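Local coordinates for protein MpaA (Escherichia coli O157:H7, PDB 5HXD) that probably hydrolyses the gamma-D-glutamyl-diaminopimelate amide bond of murein tripeptide, as a zinc-dependent amidase of the peptidase M14 family, at residues 41-55 against 145-158. Residues are numbered along the deposited sequence; the frame is centred on the assembly and turned at random.
With ZN (zinc ion), chain C.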
loop_
_atom_site.group_PDB
_atom_site.type_symbol
_atom_site.label_atom_id
_atom_site.label_comp_id
_atom_site.label_asym_id
_atom_site.label_seq_id
_atom_site.Cartn_x
_atom_site.Cartn_y
_atom_site.Cartn_z
ATOM N N SER A 41 16.565 8.927 20.772
ATOM C CA SER A 41 15.440 8.386 20.020
ATOM C C SER A 41 15.062 9.306 18.891
ATOM O O SER A 41 14.860 10.508 19.103
ATOM C CB SER A 41 14.238 8.162 20.917
ATOM O OG SER A 41 14.397 6.964 21.640
ATOM N N GLY A 42 15.009 8.726 17.695
ATOM C CA GLY A 42 14.630 9.421 16.486
ATOM C C GLY A 42 13.320 8.883 15.950
ATOM O O GLY A 42 12.647 8.098 16.618
ATOM N N LEU A 43 12.958 9.294 14.742
ATOM C CA LEU A 43 11.661 8.910 14.183
ATOM C C LEU A 43 11.835 8.280 12.810
ATOM O O LEU A 43 12.552 8.829 11.955
ATOM C CB LEU A 43 10.737 10.133 14.108
ATOM C CG LEU A 43 9.305 9.998 13.581
ATOM C CD1 LEU A 43 8.577 8.824 14.216
ATOM C CD2 LEU A 43 8.569 11.300 13.843
ATOM N N ILE A 44 11.202 7.127 12.593
ATOM C CA ILE A 44 11.241 6.503 11.270
ATOM C C ILE A 44 9.840 6.459 10.656
ATOM O O ILE A 44 8.877 5.971 11.246
ATOM C CB ILE A 44 11.867 5.093 11.321
ATOM C CG1 ILE A 44 13.223 5.154 12.032
ATOM C CG2 ILE A 44 12.066 4.544 9.909
ATOM C CD1 ILE A 44 13.631 3.858 12.702
ATOM N N LEU A 45 9.751 6.984 9.446
ATOM C CA LEU A 45 8.486 7.374 8.850
ATOM C C LEU A 45 8.322 6.664 7.532
ATOM O O LEU A 45 9.323 6.390 6.854
ATOM C CB LEU A 45 8.472 8.890 8.621
ATOM C CG LEU A 45 7.386 9.839 9.103
ATOM C CD1 LEU A 45 7.101 9.665 10.571
ATOM C CD2 LEU A 45 7.848 11.242 8.827
ATOM N N ALA A 46 7.074 6.395 7.145
ATOM C CA ALA A 46 6.809 5.848 5.827
ATOM C C ALA A 46 5.394 6.134 5.339
ATOM O O ALA A 46 4.540 6.602 6.094
ATOM C CB ALA A 46 7.066 4.367 5.824
ATOM N N GLY A 47 5.158 5.852 4.060
ATOM C CA GLY A 47 3.841 6.008 3.480
ATOM C C GLY A 47 3.268 7.413 3.453
ATOM O O GLY A 47 2.043 7.580 3.443
ATOM N N THR A 48 4.136 8.420 3.451
ATOM C CA THR A 48 3.686 9.790 3.251
ATOM C C THR A 48 2.824 9.860 1.994
ATOM O O THR A 48 1.749 10.462 2.010
ATOM C CB THR A 48 4.848 10.787 3.107
ATOM O OG1 THR A 48 5.623 10.808 4.303
ATOM C CG2 THR A 48 4.316 12.189 2.834
ATOM N N HIS A 49 3.324 9.245 0.917
ATOM C CA HIS A 49 2.600 9.091 -0.347
ATOM C C HIS A 49 2.056 7.667 -0.451
ATOM O O HIS A 49 2.831 6.710 -0.380
ATOM C CB HIS A 49 3.516 9.378 -1.531
ATOM C CG HIS A 49 3.974 10.801 -1.621
ATOM N ND1 HIS A 49 5.208 11.152 -2.122
ATOM C CD2 HIS A 49 3.349 11.960 -1.299
ATOM C CE1 HIS A 49 5.328 12.469 -2.097
ATOM N NE2 HIS A 49 4.214 12.980 -1.604
ATOM N N GLY A 50 0.747 7.522 -0.648
ATOM C CA GLY A 50 0.087 6.221 -0.594
ATOM C C GLY A 50 0.445 5.161 -1.628
ATOM O O GLY A 50 0.183 3.986 -1.402
ATOM N N ASP A 51 1.040 5.545 -2.757
ATOM C CA ASP A 51 1.542 4.545 -3.712
ATOM C C ASP A 51 3.010 4.109 -3.463
ATOM O O ASP A 51 3.495 3.189 -4.128
ATOM C CB ASP A 51 1.388 5.054 -5.147
ATOM C CG ASP A 51 2.076 6.374 -5.373
ATOM O OD1 ASP A 51 2.341 7.060 -4.380
ATOM O OD2 ASP A 51 2.338 6.751 -6.536
ATOM N N GLU A 52 3.691 4.734 -2.494
ATOM C CA GLU A 52 5.080 4.374 -2.161
ATOM C C GLU A 52 5.134 3.283 -1.092
ATOM O O GLU A 52 5.635 3.455 0.024
ATOM C CB GLU A 52 5.868 5.625 -1.759
ATOM C CG GLU A 52 5.779 6.710 -2.825
ATOM C CD GLU A 52 6.616 7.948 -2.547
ATOM O OE1 GLU A 52 6.926 8.241 -1.372
ATOM O OE2 GLU A 52 6.941 8.662 -3.512
ATOM N N ASN A 53 4.675 2.133 -1.548
ATOM C CA ASN A 53 4.388 0.915 -0.814
ATOM C C ASN A 53 5.552 0.034 -0.343
ATOM O O ASN A 53 5.481 -0.620 0.704
ATOM C CB ASN A 53 3.476 0.127 -1.765
ATOM C CG ASN A 53 2.062 0.602 -1.701
ATOM O OD1 ASN A 53 1.205 0.003 -2.307
ATOM N ND2 ASN A 53 1.775 1.512 -0.755
ATOM N N SER A 54 6.568 -0.080 -1.196
ATOM C CA SER A 54 7.699 -0.975 -0.927
ATOM C C SER A 54 8.489 -0.634 0.340
ATOM O O SER A 54 9.214 -1.478 0.869
ATOM C CB SER A 54 8.672 -1.008 -2.121
ATOM O OG SER A 54 9.277 0.259 -2.352
ATOM N N SER A 55 8.370 0.587 0.839
ATOM C CA SER A 55 9.053 0.910 2.097
ATOM C C SER A 55 8.131 0.680 3.299
ATOM O O SER A 55 8.595 0.349 4.380
ATOM C CB SER A 55 9.604 2.346 2.082
ATOM O OG SER A 55 8.815 3.226 1.296
ATOM N N ILE A 145 5.181 15.013 16.466
ATOM C CA ILE A 145 6.597 15.371 16.508
ATOM C C ILE A 145 6.883 16.493 17.535
ATOM O O ILE A 145 8.010 16.626 18.003
ATOM C CB ILE A 145 7.106 15.753 15.078
ATOM C CG1 ILE A 145 6.837 14.592 14.123
ATOM C CG2 ILE A 145 8.601 16.058 15.066
ATOM C CD1 ILE A 145 7.315 14.807 12.700
ATOM N N HIS A 146 5.864 17.268 17.909
ATOM C CA HIS A 146 5.999 18.245 18.999
ATOM C C HIS A 146 5.943 17.552 20.351
ATOM O O HIS A 146 6.780 17.805 21.215
ATOM C CB HIS A 146 4.913 19.319 18.931
ATOM C CG HIS A 146 5.276 20.501 18.077
ATOM N ND1 HIS A 146 4.741 20.704 16.830
ATOM C CD2 HIS A 146 6.124 21.532 18.309
ATOM C CE1 HIS A 146 5.245 21.822 16.316
ATOM N NE2 HIS A 146 6.080 22.336 17.191
ATOM N N ARG A 147 4.965 16.669 20.526
ATOM C CA ARG A 147 4.829 15.887 21.757
ATOM C C ARG A 147 6.123 15.112 22.095
ATOM O O ARG A 147 6.664 15.242 23.203
ATOM C CB ARG A 147 3.640 14.921 21.633
ATOM C CG ARG A 147 3.276 14.133 22.912
ATOM C CD ARG A 147 2.446 12.855 22.595
ATOM N NE ARG A 147 1.322 13.137 21.701
ATOM C CZ ARG A 147 0.733 12.222 20.925
ATOM N NH1 ARG A 147 1.182 10.970 20.948
ATOM N NH2 ARG A 147 -0.294 12.545 20.121
ATOM N N ILE A 148 6.629 14.333 21.132
ATOM C CA ILE A 148 7.726 13.400 21.406
ATOM C C ILE A 148 9.129 13.997 21.291
ATOM O O ILE A 148 10.076 13.441 21.864
ATOM C CB ILE A 148 7.671 12.163 20.469
ATOM C CG1 ILE A 148 7.938 12.571 19.020
ATOM C CG2 ILE A 148 6.350 11.437 20.607
ATOM C CD1 ILE A 148 8.641 11.516 18.232
ATOM N N GLN A 149 9.255 15.104 20.552
ATOM C CA GLN A 149 10.540 15.779 20.270
ATOM C C GLN A 149 11.683 14.838 19.859
ATOM O O GLN A 149 12.643 14.637 20.622
ATOM C CB GLN A 149 11.003 16.587 21.484
ATOM C CG GLN A 149 10.011 17.590 22.025
ATOM C CD GLN A 149 10.369 18.022 23.444
ATOM O OE1 GLN A 149 11.347 17.533 24.032
ATOM N NE2 GLN A 149 9.582 18.934 24.003
ATOM N N PRO A 150 11.601 14.267 18.656
ATOM C CA PRO A 150 12.607 13.277 18.249
ATOM C C PRO A 150 13.993 13.871 18.031
ATOM O O PRO A 150 14.106 15.075 17.809
ATOM C CB PRO A 150 12.045 12.732 16.932
ATOM C CG PRO A 150 11.225 13.852 16.399
ATOM C CD PRO A 150 10.613 14.514 17.600
ATOM N N ALA A 151 15.023 13.031 18.080
ATOM C CA ALA A 151 16.387 13.454 17.783
ATOM C C ALA A 151 16.554 13.799 16.304
ATOM O O ALA A 151 17.367 14.650 15.933
ATOM C CB ALA A 151 17.366 12.366 18.182
ATOM N N TRP A 152 15.782 13.108 15.468
ATOM C CA TRP A 152 15.815 13.269 14.017
ATOM C C TRP A 152 14.647 12.508 13.386
ATOM O O TRP A 152 13.869 11.857 14.091
ATOM C CB TRP A 152 17.144 12.779 13.454
ATOM C CG TRP A 152 17.606 11.479 14.041
ATOM C CD1 TRP A 152 18.555 11.307 15.009
ATOM C CD2 TRP A 152 17.149 10.168 13.692
ATOM N NE1 TRP A 152 18.719 9.967 15.282
ATOM C CE2 TRP A 152 17.866 9.250 14.490
ATOM C CE3 TRP A 152 16.203 9.679 12.778
ATOM C CZ2 TRP A 152 17.664 7.876 14.400
ATOM C CZ3 TRP A 152 16.004 8.320 12.695
ATOM C CH2 TRP A 152 16.728 7.432 13.498
ATOM N N VAL A 153 14.518 12.603 12.065
ATOM C CA VAL A 153 13.483 11.890 11.332
ATOM C C VAL A 153 14.040 11.305 10.042
ATOM O O VAL A 153 14.644 12.021 9.264
ATOM C CB VAL A 153 12.278 12.822 10.987
ATOM C CG1 VAL A 153 11.125 12.037 10.319
ATOM C CG2 VAL A 153 11.770 13.534 12.228
ATOM N N VAL A 154 13.839 10.007 9.812
ATOM C CA VAL A 154 14.055 9.434 8.483
ATOM C C VAL A 154 12.703 9.123 7.823
ATOM O O VAL A 154 11.897 8.351 8.356
ATOM C CB VAL A 154 14.910 8.142 8.513
ATOM C CG1 VAL A 154 14.894 7.477 7.144
ATOM C CG2 VAL A 154 16.346 8.443 8.930
ATOM N N SER A 155 12.454 9.740 6.673
ATOM C CA SER A 155 11.208 9.548 5.938
ATOM C C SER A 155 11.458 8.841 4.612
ATOM O O SER A 155 12.126 9.375 3.736
ATOM C CB SER A 155 10.527 10.887 5.696
ATOM O OG SER A 155 9.597 10.781 4.642
ATOM N N PHE A 156 10.922 7.632 4.480
ATOM C CA PHE A 156 11.111 6.813 3.282
ATOM C C PHE A 156 10.128 7.119 2.154
ATOM O O PHE A 156 8.937 7.263 2.413
ATOM C CB PHE A 156 10.997 5.343 3.655
ATOM C CG PHE A 156 12.143 4.849 4.438
ATOM C CD1 PHE A 156 13.225 4.290 3.802
ATOM C CD2 PHE A 156 12.160 4.976 5.810
ATOM C CE1 PHE A 156 14.310 3.860 4.517
ATOM C CE2 PHE A 156 13.237 4.541 6.534
ATOM C CZ PHE A 156 14.315 3.979 5.883
ATOM N N HIS A 157 10.642 7.205 0.919
ATOM C CA HIS A 157 9.819 7.385 -0.287
ATOM C C HIS A 157 10.190 6.455 -1.457
ATOM O O HIS A 157 11.059 5.598 -1.326
ATOM C CB HIS A 157 9.911 8.829 -0.781
ATOM C CG HIS A 157 9.141 9.809 0.042
ATOM N ND1 HIS A 157 9.425 10.059 1.367
ATOM C CD2 HIS A 157 8.108 10.623 -0.277
ATOM C CE1 HIS A 157 8.597 10.974 1.831
ATOM N NE2 HIS A 157 7.789 11.339 0.851
ATOM N N ASP A 158 9.516 6.676 -2.595
ATOM C CA ASP A 158 9.767 6.054 -3.914
ATOM C C ASP A 158 9.846 7.109 -5.004
ATOM O O ASP A 158 9.178 8.138 -4.903
ATOM C CB ASP A 158 8.639 5.107 -4.328
ATOM C CG ASP A 158 8.853 3.713 -3.877
ATOM O OD1 ASP A 158 9.935 3.430 -3.324
ATOM O OD2 ASP A 158 7.921 2.902 -4.069
HETATM ZN ZN ZN C . 8.128 10.759 -3.097
HETATM O O HOH W 1 6.550 5.382 1.644
HETATM O O HOH W 2 6.071 7.732 0.877
#
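L43 lies beside V153 where strands 43-45 and 153-157 run parallel, and the two strands illustrate how a parallel sheet holds a metal site at its C-terminal edge: E52, which binds the zinc ion, and the predicted ligands H49 and H157 all gather there. V154 bridges two residues of its neighbour: its N donates to L43 O (2.8 Å) and its O accepts from L45 N (2.8 Å). The series continues where F156 N donates to L45 O (3.1 Å).

L43 extends its CG anti to the backbone N (chi1 -179°), which carries CD2 to I145 CG1 of helix 136-148, 3.7 Å away and nearly perpendicular to it. Through CB it meets P150, which follows that helix, and V153 CG2 on the neighbouring strand. On the other face of the sheet, F156 runs alongside I44, whose CG2 meets CE2 of F156 at the ring edge (3.6 Å). G42 CA sits over the centre of the six-membered ring of W152, a CH-pi contact.

Beyond the strands the contact turns polar. E52 and D158 pass with their side chains running opposite ways, E52 CG lying 3.6 Å from D158 CB. S54 OG makes a weak hydrogen bond to D158 OD2, while E52 OE2 binds the zinc ion at 2.4 Å. In this model neither histidine reaches the metal at bonding distance; the edge of H157 instead meets the face of H49 in an offset edge-to-face stack, and H49 NE2 is hydrogen-bonded to D96 OD1. The spacing H49-x-x-E52 matches the zinc motif of M14 peptidases.

Strand 74-76 flanks strand 43-45, and strand 206-210, which carries the predicted catalytic E210 beside H157, flanks strand 153-157. F195 of helix 195-201 packs on L45 and V153, and the chain leads from E52 into helix 53-65.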